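Local coordinates for protein thermospermine synthase (Medicago truncatula, PDB 6BQ7) that probably transfers an aminopropyl group from decarboxylated S-adenosylmethionine to spermidine, making thermospermine in polyamine biosynthesis, at residues C29-E34 and W41-N46; K65-A70 and Q78-D83. All coordinates share one frame; numbering follows the deposited sequence.

Contact 1: residues C29-E34 and W41-N46. With SPD (spermidine), chain C.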
ATOM      1  N   CYS A  29      -9.775   4.130  -3.577  1.00 47.56           N
ATOM      2  CA  CYS A  29     -10.018   3.839  -2.166  1.00 46.52           C
ATOM      3  C   CYS A  29      -9.867   2.352  -1.918  1.00 46.65           C
ATOM      4  O   CYS A  29     -10.526   1.542  -2.578  1.00 52.85           O
ATOM      5  CB  CYS A  29     -11.414   4.281  -1.721  1.00 44.40           C
ATOM      6  SG  CYS A  29     -11.570   6.087  -1.504  1.00 59.65           S
ATOM      7  N   TRP A  30      -9.020   2.001  -0.981  1.00 45.37           N
ATOM      8  CA  TRP A  30      -8.728   0.618  -0.727  1.00 49.86           C
ATOM      9  C   TRP A  30      -8.713   0.182   0.706  1.00 49.76           C
ATOM     10  O   TRP A  30      -8.374   0.919   1.559  1.00 51.12           O
ATOM     11  CB  TRP A  30      -7.344   0.288  -1.300  1.00 54.32           C
ATOM     12  CG  TRP A  30      -7.199   0.460  -2.772  1.00 54.03           C
ATOM     13  CD1 TRP A  30      -6.934   1.589  -3.420  1.00 53.77           C
ATOM     14  CD2 TRP A  30      -7.333  -0.534  -3.752  1.00 53.97           C
ATOM     15  NE1 TRP A  30      -6.913   1.382  -4.740  1.00 57.75           N
ATOM     16  CE2 TRP A  30      -7.153   0.067  -4.970  1.00 57.98           C
ATOM     17  CE3 TRP A  30      -7.590  -1.876  -3.716  1.00 59.52           C
ATOM     18  CZ2 TRP A  30      -7.211  -0.622  -6.128  1.00 60.19           C
ATOM     19  CZ3 TRP A  30      -7.652  -2.547  -4.866  1.00 60.64           C
ATOM     20  CH2 TRP A  30      -7.463  -1.936  -6.053  1.00 57.27           C
ATOM     21  N   TYR A  31      -9.194  -1.013   0.950  1.00 46.38           N
ATOM     22  CA  TYR A  31      -9.021  -1.649   2.243  1.00 50.15           C
ATOM     23  C   TYR A  31      -7.853  -2.617   2.122  1.00 51.83           C
ATOM     24  O   TYR A  31      -7.785  -3.406   1.174  1.00 54.02           O
ATOM     25  CB  TYR A  31     -10.291  -2.371   2.688  1.00 49.99           C
ATOM     26  CG  TYR A  31     -10.030  -3.409   3.748  1.00 53.25           C
ATOM     27  CD1 TYR A  31      -9.697  -3.036   5.039  1.00 51.07           C
ATOM     28  CD2 TYR A  31     -10.076  -4.771   3.443  1.00 55.84           C
ATOM     29  CE1 TYR A  31      -9.446  -3.979   6.005  1.00 52.83           C
ATOM     30  CE2 TYR A  31      -9.825  -5.731   4.412  1.00 53.80           C
ATOM     31  CZ  TYR A  31      -9.507  -5.321   5.692  1.00 56.89           C
ATOM     32  OH  TYR A  31      -9.252  -6.256   6.668  1.00 58.16           O
ATOM     33  N   GLU A  32      -6.921  -2.528   3.058  1.00 50.70           N
ATOM     34  CA  GLU A  32      -5.708  -3.320   3.011  1.00 53.64           C
ATOM     35  C   GLU A  32      -5.652  -4.214   4.245  1.00 51.45           C
ATOM     36  O   GLU A  32      -5.994  -3.795   5.353  1.00 56.86           O
ATOM     37  CB  GLU A  32      -4.477  -2.386   2.897  1.00 60.55           C
ATOM     38  CG  GLU A  32      -3.236  -2.819   3.649  1.00 68.46           C
ATOM     39  CD  GLU A  32      -2.125  -1.768   3.602  1.00 74.01           C
ATOM     40  OE1 GLU A  32      -1.930  -1.147   2.529  1.00 71.99           O
ATOM     41  OE2 GLU A  32      -1.448  -1.564   4.639  1.00 74.07           O
ATOM     42  N   GLU A  33      -5.268  -5.434   4.047  1.00 52.98           N
ATOM     43  CA  GLU A  33      -5.105  -6.343   5.140  1.00 58.86           C
ATOM     44  C   GLU A  33      -3.821  -7.109   4.995  1.00 57.06           C
ATOM     45  O   GLU A  33      -3.531  -7.633   3.964  1.00 52.70           O
ATOM     46  CB  GLU A  33      -6.238  -7.330   5.250  1.00 57.81           C
ATOM     47  CG  GLU A  33      -6.142  -8.132   6.528  1.00 63.79           C
ATOM     48  CD  GLU A  33      -7.292  -9.066   6.754  1.00 60.81           C
ATOM     49  OE1 GLU A  33      -8.303  -8.936   6.094  1.00 58.31           O
ATOM     50  OE2 GLU A  33      -7.180  -9.938   7.595  1.00 59.81           O
ATOM     51  N   GLU A  34      -3.080  -7.179   6.068  1.00 60.13           N
ATOM     52  CA  GLU A  34      -1.855  -7.892   6.057  1.00 69.05           C
ATOM     53  C   GLU A  34      -2.187  -9.296   6.471  1.00 68.41           C
ATOM     54  O   GLU A  34      -2.345  -9.580   7.620  1.00 70.07           O
ATOM     55  CB  GLU A  34      -0.833  -7.210   6.983  1.00 79.96           C
ATOM     56  CG  GLU A  34       0.500  -6.943   6.269  1.00 94.69           C
ATOM     57  CD  GLU A  34       1.358  -5.807   6.806  1.00104.46           C
ATOM     58  OE1 GLU A  34       1.772  -5.837   7.975  1.00107.74           O
ATOM     59  OE2 GLU A  34       1.674  -4.889   6.034  1.00105.40           O
ATOM     60  N   TRP A  41      -3.222  -7.948   1.073  1.00 47.68           N
ATOM     61  CA  TRP A  41      -4.417  -8.272   0.287  1.00 51.98           C
ATOM     62  C   TRP A  41      -5.265  -7.045   0.348  1.00 52.66           C
ATOM     63  O   TRP A  41      -5.638  -6.646   1.387  1.00 59.16           O
ATOM     64  CB  TRP A  41      -5.055  -9.407   1.032  1.00 48.19           C
ATOM     65  CG  TRP A  41      -6.148 -10.128   0.493  1.00 57.23           C
ATOM     66  CD1 TRP A  41      -7.226 -10.481   1.168  1.00 64.45           C
ATOM     67  CD2 TRP A  41      -6.283 -10.709  -0.789  1.00 56.02           C
ATOM     68  NE1 TRP A  41      -8.047 -11.211   0.408  1.00 59.87           N
ATOM     69  CE2 TRP A  41      -7.482 -11.367  -0.810  1.00 55.63           C
ATOM     70  CE3 TRP A  41      -5.520 -10.711  -1.925  1.00 64.40           C
ATOM     71  CZ2 TRP A  41      -7.941 -11.999  -1.898  1.00 50.30           C
ATOM     72  CZ3 TRP A  41      -5.982 -11.337  -2.998  1.00 64.52           C
ATOM     73  CH2 TRP A  41      -7.180 -11.971  -2.990  1.00 58.92           C
ATOM     74  N   CYS A  42      -5.564  -6.452  -0.792  1.00 55.09           N
ATOM     75  CA  CYS A  42      -6.183  -5.131  -0.887  1.00 50.19           C
ATOM     76  C   CYS A  42      -7.445  -5.191  -1.736  1.00 44.54           C
ATOM     77  O   CYS A  42      -7.400  -5.658  -2.878  1.00 45.75           O
ATOM     78  CB  CYS A  42      -5.193  -4.122  -1.466  1.00 51.16           C
ATOM     79  SG  CYS A  42      -3.588  -4.178  -0.636  1.00 60.60           S
ATOM     80  N   PHE A  43      -8.564  -4.725  -1.174  1.00 45.63           N
ATOM     81  CA  PHE A  43      -9.854  -4.673  -1.854  1.00 43.86           C
ATOM     82  C   PHE A  43     -10.244  -3.225  -2.116  1.00 47.01           C
ATOM     83  O   PHE A  43     -10.165  -2.377  -1.218  1.00 44.27           O
ATOM     84  CB  PHE A  43     -10.991  -5.302  -1.033  1.00 49.62           C
ATOM     85  CG  PHE A  43     -10.621  -6.535  -0.280  1.00 56.41           C
ATOM     86  CD1 PHE A  43      -9.824  -7.505  -0.844  1.00 63.69           C
ATOM     87  CD2 PHE A  43     -11.104  -6.736   0.993  1.00 62.99           C
ATOM     88  CE1 PHE A  43      -9.503  -8.649  -0.154  1.00 71.27           C
ATOM     89  CE2 PHE A  43     -10.780  -7.876   1.695  1.00 72.19           C
ATOM     90  CZ  PHE A  43      -9.982  -8.834   1.120  1.00 74.04           C
ATOM     91  N   ALA A  44     -10.704  -2.949  -3.331  1.00 48.33           N
ATOM     92  CA  ALA A  44     -11.205  -1.615  -3.628  1.00 45.61           C
ATOM     93  C   ALA A  44     -12.506  -1.368  -2.866  1.00 49.05           C
ATOM     94  O   ALA A  44     -13.336  -2.269  -2.720  1.00 46.27           O
ATOM     95  CB  ALA A  44     -11.422  -1.462  -5.130  1.00 47.76           C
ATOM     96  N   LEU A  45     -12.675  -0.143  -2.368  1.00 50.24           N
ATOM     97  CA  LEU A  45     -13.768   0.220  -1.467  1.00 46.33           C
ATOM     98  C   LEU A  45     -14.847   1.023  -2.181  1.00 49.73           C
ATOM     99  O   LEU A  45     -14.544   1.916  -2.976  1.00 50.28           O
ATOM    100  CB  LEU A  45     -13.246   1.062  -0.304  1.00 54.48           C
ATOM    101  CG  LEU A  45     -12.701   0.394   0.947  1.00 57.28           C
ATOM    102  CD1 LEU A  45     -12.259   1.452   1.928  1.00 60.63           C
ATOM    103  CD2 LEU A  45     -13.787  -0.440   1.548  1.00 61.17           C
ATOM    104  N   ASN A  46     -16.109   0.733  -1.857  1.00 51.25           N
ATOM    105  CA  ASN A  46     -17.220   1.624  -2.194  1.00 46.81           C
ATOM    106  C   ASN A  46     -17.512   2.582  -1.044  1.00 46.27           C
ATOM    107  O   ASN A  46     -17.629   3.793  -1.250  1.00 54.72           O
ATOM    108  CB  ASN A  46     -18.495   0.827  -2.511  1.00 51.43           C
ATOM    109  CG  ASN A  46     -18.412   0.063  -3.814  1.00 55.85           C
ATOM    110  OD1 ASN A  46     -17.899   0.565  -4.808  1.00 56.85           O
ATOM    111  ND2 ASN A  46     -18.919  -1.171  -3.812  1.00 55.17           N
TER
HETATM  112  N1  SPD C 401      -8.379 -12.715   7.286  1.00 66.93           N
HETATM  113  C2  SPD C 401      -8.259 -14.041   7.857  1.00 61.97           C
HETATM  114  C3  SPD C 401      -9.662 -14.548   8.140  1.00 56.72           C
HETATM  115  C4  SPD C 401      -9.842 -14.748   9.641  1.00 59.49           C
HETATM  116  C5  SPD C 401     -11.120 -15.552   9.868  1.00 61.08           C
HETATM  117  N6  SPD C 401     -11.343 -15.782  11.284  1.00 61.57           N
HETATM  118  C7  SPD C 401     -12.334 -16.834  11.442  1.00 63.18           C
HETATM  119  C8  SPD C 401     -12.974 -16.726  12.825  1.00 60.97           C
HETATM  120  C9  SPD C 401     -14.313 -16.005  12.716  1.00 59.48           C
HETATM  121  N10 SPD C 401     -14.909 -15.907  14.040  1.00 60.76           N
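Trp30 lays its indole across the backbone of the partner strand. Trp30 CB sits 3.9 Å from Phe43 O; chi1 of -62°, with CG anti to the carbonyl carbon, then swings the indole back over the partner strand. Ala44 CA lies over one face of the indole, near CD2, Trp30 CE3 comes within 3.3 Å of Ala44 N, and CZ3 reaches Cys42 O at the ring edge. CH2, the far corner of the ring, meets Ala44 CB. The six-membered ring of Trp30 receives this methyl in a CH-pi contact, Ala44 CB 4.0 Å from the ring centroid and nearly on its normal. Glu32 and Cys42 share this face of the sheet. On the other, Tyr31 and Phe43 run side by side, with Phe43 CD2 at the Tyr31 ring edge, 3.3 Å from Tyr31 CD2; the planes are inclined at 46°. Glu33 also lies here: its chain is extended, and Glu33 OE2 accepts a hydrogen bond from spermidine N1 at 3.0 Å, while OE1 is held by Leu77 N.

Five backbone bonds join the antiparallel strands, among them the reciprocal Tyr31–Phe43 pair, with Tyr31 N 2.7 Å from Phe43 O. This is the N-terminal beta hairpin of the tetramerisation domain. Residues 29-31 pair with a strand of the third subunit and residues 41-43 with one of the second, carrying the sheet across both interfaces, while strand 58-64 flanks strand 39-53 within the chain.

Contact 2: residues K65-A70 and Q78-D83. With SPD (spermidine), chain C.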
ATOM      1  N   LYS A  65     -15.786  -3.585  -3.322  1.00 44.03           N
ATOM      2  CA  LYS A  65     -16.160  -3.941  -4.691  1.00 48.36           C
ATOM      3  C   LYS A  65     -15.983  -5.441  -4.956  1.00 46.51           C
ATOM      4  O   LYS A  65     -16.925  -6.050  -5.488  1.00 48.39           O
ATOM      5  CB  LYS A  65     -15.376  -3.080  -5.683  1.00 49.73           C
ATOM      6  CG  LYS A  65     -15.768  -1.612  -5.634  1.00 56.13           C
ATOM      7  CD  LYS A  65     -14.894  -0.759  -6.552  1.00 60.53           C
ATOM      8  CE  LYS A  65     -15.208   0.721  -6.389  1.00 64.95           C
ATOM      9  NZ  LYS A  65     -15.285   1.401  -7.704  1.00 73.23           N
ATOM     10  N   PRO A  66     -14.872  -6.074  -4.609  1.00 43.98           N
ATOM     11  CA  PRO A  66     -14.758  -7.506  -4.941  1.00 46.53           C
ATOM     12  C   PRO A  66     -15.662  -8.406  -4.117  1.00 47.95           C
ATOM     13  O   PRO A  66     -16.184  -9.379  -4.660  1.00 51.72           O
ATOM     14  CB  PRO A  66     -13.273  -7.812  -4.694  1.00 47.96           C
ATOM     15  CG  PRO A  66     -12.816  -6.745  -3.777  1.00 51.69           C
ATOM     16  CD  PRO A  66     -13.578  -5.525  -4.165  1.00 48.46           C
ATOM     17  N   PHE A  67     -15.888  -8.115  -2.836  1.00 45.84           N
ATOM     18  CA  PHE A  67     -16.506  -9.087  -1.949  1.00 41.32           C
ATOM     19  C   PHE A  67     -17.752  -8.574  -1.230  1.00 43.58           C
ATOM     20  O   PHE A  67     -18.241  -9.259  -0.320  1.00 40.68           O
ATOM     21  CB  PHE A  67     -15.487  -9.575  -0.913  1.00 42.89           C
ATOM     22  CG  PHE A  67     -14.320 -10.312  -1.513  1.00 51.09           C
ATOM     23  CD1 PHE A  67     -14.499 -11.546  -2.120  1.00 54.82           C
ATOM     24  CD2 PHE A  67     -13.039  -9.788  -1.447  1.00 47.21           C
ATOM     25  CE1 PHE A  67     -13.420 -12.237  -2.669  1.00 60.62           C
ATOM     26  CE2 PHE A  67     -11.958 -10.471  -1.997  1.00 49.78           C
ATOM     27  CZ  PHE A  67     -12.148 -11.691  -2.607  1.00 57.30           C
ATOM     28  N   GLY A  68     -18.285  -7.408  -1.616  1.00 37.37           N
ATOM     29  CA  GLY A  68     -19.464  -6.838  -0.968  1.00 38.56           C
ATOM     30  C   GLY A  68     -19.183  -6.415   0.464  1.00 38.21           C
ATOM     31  O   GLY A  68     -18.052  -6.087   0.826  1.00 37.04           O
ATOM     32  N   LYS A  69     -20.218  -6.448   1.309  1.00 38.89           N
ATOM     33  CA  LYS A  69     -20.048  -5.920   2.658  1.00 46.83           C
ATOM     34  C   LYS A  69     -19.180  -6.845   3.493  1.00 48.22           C
ATOM     35  O   LYS A  69     -19.406  -8.061   3.550  1.00 47.18           O
ATOM     36  CB  LYS A  69     -21.382  -5.672   3.358  1.00 53.36           C
ATOM     37  CG  LYS A  69     -22.299  -4.689   2.663  1.00 72.22           C
ATOM     38  CD  LYS A  69     -23.752  -5.042   2.915  1.00 81.13           C
ATOM     39  CE  LYS A  69     -23.942  -5.448   4.369  1.00 85.47           C
ATOM     40  NZ  LYS A  69     -24.958  -6.534   4.558  1.00 90.24           N
ATOM     41  N   ALA A  70     -18.177  -6.264   4.139  1.00 39.22           N
ATOM     42  CA  ALA A  70     -17.164  -7.026   4.852  1.00 38.61           C
ATOM     43  C   ALA A  70     -17.110  -6.561   6.298  1.00 41.89           C
ATOM     44  O   ALA A  70     -17.032  -5.354   6.563  1.00 44.61           O
ATOM     45  CB  ALA A  70     -15.802  -6.872   4.175  1.00 38.81           C
ATOM     46  N   GLN A  78     -13.339 -10.721   8.926  1.00 44.60           N
ATOM     47  CA  GLN A  78     -13.923 -11.918   9.495  1.00 46.89           C
ATOM     48  C   GLN A  78     -15.036 -12.482   8.639  1.00 48.56           C
ATOM     49  O   GLN A  78     -15.353 -13.664   8.766  1.00 48.42           O
ATOM     50  CB  GLN A  78     -14.463 -11.633  10.906  1.00 43.21           C
ATOM     51  CG  GLN A  78     -13.394 -11.160  11.908  1.00 43.36           C
ATOM     52  CD  GLN A  78     -12.304 -12.194  12.153  1.00 61.73           C
ATOM     53  OE1 GLN A  78     -12.538 -13.407  12.073  1.00 60.25           O
ATOM     54  NE2 GLN A  78     -11.106 -11.719  12.460  1.00 67.17           N
ATOM     55  N   SER A  79     -15.607 -11.680   7.748  1.00 44.14           N
ATOM     56  CA  SER A  79     -16.819 -12.069   7.049  1.00 45.56           C
ATOM     57  C   SER A  79     -17.014 -11.143   5.867  1.00 41.80           C
ATOM     58  O   SER A  79     -17.028  -9.918   6.041  1.00 49.89           O
ATOM     59  CB  SER A  79     -18.015 -12.003   7.987  1.00 55.20           C
ATOM     60  OG  SER A  79     -19.072 -12.791   7.495  1.00 64.89           O
ATOM     61  N   ALA A  80     -17.124 -11.722   4.678  1.00 35.71           N
ATOM     62  CA  ALA A  80     -17.444 -11.014   3.451  1.00 37.12           C
ATOM     63  C   ALA A  80     -18.741 -11.547   2.872  1.00 44.85           C
ATOM     64  O   ALA A  80     -18.987 -12.760   2.865  1.00 47.73           O
ATOM     65  CB  ALA A  80     -16.340 -11.154   2.403  1.00 38.50           C
ATOM     66  N   GLU A  81     -19.537 -10.620   2.347  1.00 40.86           N
ATOM     67  CA  GLU A  81     -20.882 -10.931   1.890  1.00 41.64           C
ATOM     68  C   GLU A  81     -20.871 -11.973   0.776  1.00 42.22           C
ATOM     69  O   GLU A  81     -21.718 -12.879   0.756  1.00 39.59           O
ATOM     70  CB  GLU A  81     -21.558  -9.620   1.447  1.00 45.55           C
ATOM     71  CG  GLU A  81     -22.767  -9.754   0.530  1.00 52.48           C
ATOM     72  CD  GLU A  81     -23.240  -8.398  -0.026  1.00 61.86           C
ATOM     73  OE1 GLU A  81     -24.337  -8.340  -0.626  1.00 65.13           O
ATOM     74  OE2 GLU A  81     -22.520  -7.393   0.143  1.00 61.32           O
ATOM     75  N   THR A  82     -19.918 -11.883  -0.160  1.00 36.12           N
ATOM     76  CA  THR A  82     -19.969 -12.799  -1.305  1.00 44.35           C
ATOM     77  C   THR A  82     -19.635 -14.239  -0.929  1.00 47.87           C
ATOM     78  O   THR A  82     -20.061 -15.168  -1.628  1.00 48.12           O
ATOM     79  CB  THR A  82     -19.018 -12.342  -2.408  1.00 51.60           C
ATOM     80  OG1 THR A  82     -17.699 -12.207  -1.863  1.00 51.52           O
ATOM     81  CG2 THR A  82     -19.461 -11.023  -2.987  1.00 53.01           C
ATOM     82  N   ASP A  83     -18.858 -14.467   0.133  1.00 45.38           N
ATOM     83  CA  ASP A  83     -18.443 -15.839   0.382  1.00 45.20           C
ATOM     84  C   ASP A  83     -18.464 -16.264   1.841  1.00 39.41           C
ATOM     85  O   ASP A  83     -17.944 -17.349   2.144  1.00 43.10           O
ATOM     86  CB  ASP A  83     -17.043 -16.120  -0.200  1.00 45.69           C
ATOM     87  CG  ASP A  83     -15.958 -15.240   0.393  1.00 44.23           C
ATOM     88  OD1 ASP A  83     -16.129 -14.739   1.527  1.00 43.19           O
ATOM     89  OD2 ASP A  83     -14.915 -15.075  -0.280  1.00 50.01           O
TER
HETATM   90  N1  SPD C 401      -8.379 -12.715   7.286  1.00 66.93           N
HETATM   91  C2  SPD C 401      -8.259 -14.041   7.857  1.00 61.97           C
HETATM   92  C3  SPD C 401      -9.662 -14.548   8.140  1.00 56.72           C
HETATM   93  C4  SPD C 401      -9.842 -14.748   9.641  1.00 59.49           C
HETATM   94  C5  SPD C 401     -11.120 -15.552   9.868  1.00 61.08           C
HETATM   95  N6  SPD C 401     -11.343 -15.782  11.284  1.00 61.57           N
HETATM   96  C7  SPD C 401     -12.334 -16.834  11.442  1.00 63.18           C
HETATM   97  C8  SPD C 401     -12.974 -16.726  12.825  1.00 60.97           C
HETATM   98  C9  SPD C 401     -14.313 -16.005  12.716  1.00 59.48           C
HETATM   99  N10 SPD C 401     -14.909 -15.907  14.040  1.00 60.76           N
HETATM  100  O   HOH W   1     -20.526 -10.141   6.047  1.00 72.79           O
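Phe67 makes the first firm contacts of the loop, with Ala80, Thr82 and Asp83; Pro66 CB, just before it, lies over one face of its ring. Phe67 CB packs 3.8 Å from Ala80 CB. Thr82 OG1 comes to the ring edge, in its plane, 3.3 Å from Phe67 CD1, and the two side chains cross at about a right angle. Asp83 OD2 lies near the same part of the ring, at CD1 and CE1, but the polar end of Asp83 is held mainly by Ser253 OG, at OD1. Phe67 O is bound by Thr82 N at 3.1 Å, the donor standing above the carbonyl plane.

Gly68 follows with a positive phi of 67°, and Gly68 CA passes 3.3 Å from Glu81 OE2. Glu81 OE2 accepts a hydrogen bond from Lys69 N, at 2.7 Å and nearly straight (167°), through its anti lone pair. Glu81 gets there on an extended chain, CG anti to the backbone N (chi1 161°), while the aliphatic part of Lys69 runs past OE2. In return Glu81 N gives a weak bond to Lys69 O. A water donates weak hydrogen bonds to Lys69 O and to Ser79 OG, whose stronger partner is Glu112. At Ala70 the chain enters strand 70-73 and pairs with Ala80 as an antiparallel non-hydrogen-bonded pair, Ala70 CA 3.1 Å from Ser79 O. Gln78 and Ser79 form a classic beta bulge opposite Leu71, and Gln78 OE1 accepts a hydrogen bond from spermidine N6 at 2.8 Å.

Chemically, a carboxylate takes the place of a backbone acceptor at the turn into strand 70-73. Lys69 NZ, not in contact with that carboxylate, may add some electrostatic attraction, while the bulge in the partner strand supplies an amide oxygen to the polyamine.

The two contacts lie in series along the chain: both segments of contact 1 come before either segment of contact 2, and the centres are about 11 Å apart. Both reach the five-stranded antiparallel sheet of the N-terminal region, whose strands follow one another in chain order: contact 1 joins the first two, and contact 2 brings the loop after the third to the end of the fifth. They meet directly where Ala44 O lies 2.8 Å from Lys65 N, a probable hydrogen bond, and where the rings of Phe43 and Phe67 pack edge-to-face. Each sends one side chain to spermidine, which Asp181, the predicted proton acceptor, also binds, and both touch the second subunit. The sheet thus serves tetramer assembly and polyamine binding together.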